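Local coordinates for Chymotrypsin/elastase isoinhibitor 1 (Ascaris suum, PDB 1EAI), which inhibits chymotrypsin- and elastase-like serine proteinases and so defends the parasitic worm against the proteinases of its host, at residues 47-50 with 51-55. Numbering follows the deposited sequence.
Sequences RRTN and DGKCI
Arg47 and Ile55 face each other as an antiparallel hydrogen-bonded pair: Arg47 N gives its hydrogen to Ile55 O at 2.7 Å, and Ile55 N returns one to Arg47 O at 3.0 Å. One residue on, Arg48 pairs with Cys54 without hydrogen bonds, and the Arg48 CA-H points instead at Lys53 O, 3.2 Å from CA. That same Lys53 O takes the Thr49 N-H at 3.0 Å. From Thr49 to Gly52 the chain makes a type I turn, in which Gly52 N reaches Thr49 O from well above its carbonyl plane; Gly52 closes the turn as its fourth residue with a positive phi (88°), where a CB would jam against the carbonyl O of Asp51. On the Arg48 side of the ribbon the guanidinium lies with one face over Cys54 CB, and a bend at chi2 (-76°) brings NH1 to Gly52 O for a weak bond of 2.9 Å. The polar end is held chiefly by Glu9, with Glu18 as a second salt-bridge partner of NH2. On the other side, Thr49 CG2 meets Ile55 CG2 at 4.1 Å, the two side chains crossing at about a right angle. Cys54 SG is disulfide-bonded to Cys40 SG, tying this C-terminal beta hairpin into the disulfide-rich TIL fold, away from the reactive bond.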
# COMPACT_ATOMS: atom_id res chain seq x y z
N ARG C 47 14.41 -15.68 7.79
CA ARG C 47 12.95 -15.93 7.58
C ARG C 47 12.13 -15.21 8.67
O ARG C 47 12.68 -14.84 9.72
CB ARG C 47 12.54 -17.41 7.79
CG ARG C 47 13.04 -18.48 6.84
CD ARG C 47 12.33 -18.47 5.49
NE ARG C 47 13.50 -18.43 4.71
CZ ARG C 47 13.97 -19.28 3.88
NH1 ARG C 47 13.25 -20.30 3.53
NH2 ARG C 47 15.18 -19.02 3.41
N ARG C 48 10.83 -15.00 8.44
CA ARG C 48 9.92 -14.36 9.44
C ARG C 48 9.14 -15.38 10.31
O ARG C 48 8.66 -16.41 9.78
CB ARG C 48 8.83 -13.51 8.76
CG ARG C 48 9.27 -12.14 8.24
CD ARG C 48 9.48 -11.00 9.25
NE ARG C 48 9.99 -9.78 8.61
CZ ARG C 48 10.58 -8.78 9.27
NH1 ARG C 48 10.75 -8.86 10.60
NH2 ARG C 48 10.99 -7.68 8.60
N THR C 49 8.98 -15.09 11.63
CA THR C 49 8.15 -15.87 12.54
C THR C 49 6.67 -15.47 12.42
O THR C 49 6.34 -14.51 11.73
CB THR C 49 8.60 -15.80 14.00
OG1 THR C 49 8.33 -14.55 14.64
CG2 THR C 49 10.10 -16.01 14.02
N ASN C 50 5.78 -16.13 13.17
CA ASN C 50 4.35 -15.82 13.13
C ASN C 50 3.90 -14.51 13.75
O ASN C 50 2.86 -14.01 13.43
CB ASN C 50 3.48 -17.00 13.60
CG ASN C 50 3.60 -18.17 12.61
OD1 ASN C 50 3.42 -18.02 11.37
ND2 ASN C 50 4.00 -19.35 13.13
N ASP C 51 4.73 -14.12 14.65
CA ASP C 51 4.92 -13.04 15.57
C ASP C 51 5.68 -11.87 14.94
O ASP C 51 5.94 -10.88 15.58
CB ASP C 51 6.07 -13.86 16.15
CG ASP C 51 6.41 -13.73 17.57
OD1 ASP C 51 5.72 -13.16 18.40
OD2 ASP C 51 7.55 -14.38 17.76
N GLY C 52 6.20 -12.06 13.75
CA GLY C 52 6.91 -11.04 13.03
C GLY C 52 8.39 -10.80 13.18
O GLY C 52 8.92 -9.82 12.61
N LYS C 53 9.16 -11.59 13.90
CA LYS C 53 10.57 -11.24 13.88
C LYS C 53 11.35 -11.95 12.80
O LYS C 53 10.88 -12.86 12.07
CB LYS C 53 11.02 -11.75 15.14
CG LYS C 53 9.67 -12.03 15.75
CD LYS C 53 9.72 -11.64 17.19
CE LYS C 53 10.85 -12.28 17.97
NZ LYS C 53 10.51 -12.21 19.41
N CYS C 54 12.59 -11.57 12.73
CA CYS C 54 13.56 -12.04 11.73
C CYS C 54 14.61 -12.97 12.36
O CYS C 54 15.39 -12.55 13.22
CB CYS C 54 14.24 -10.83 10.96
SG CYS C 54 15.15 -11.13 9.39
N ILE C 55 14.73 -14.20 11.80
CA ILE C 55 15.69 -15.18 12.31
C ILE C 55 16.30 -15.99 11.18
O ILE C 55 15.68 -16.16 10.13
CB ILE C 55 14.91 -16.23 13.14
CG1 ILE C 55 13.86 -16.89 12.20
CG2 ILE C 55 14.17 -15.65 14.37
CD1 ILE C 55 13.42 -18.20 12.89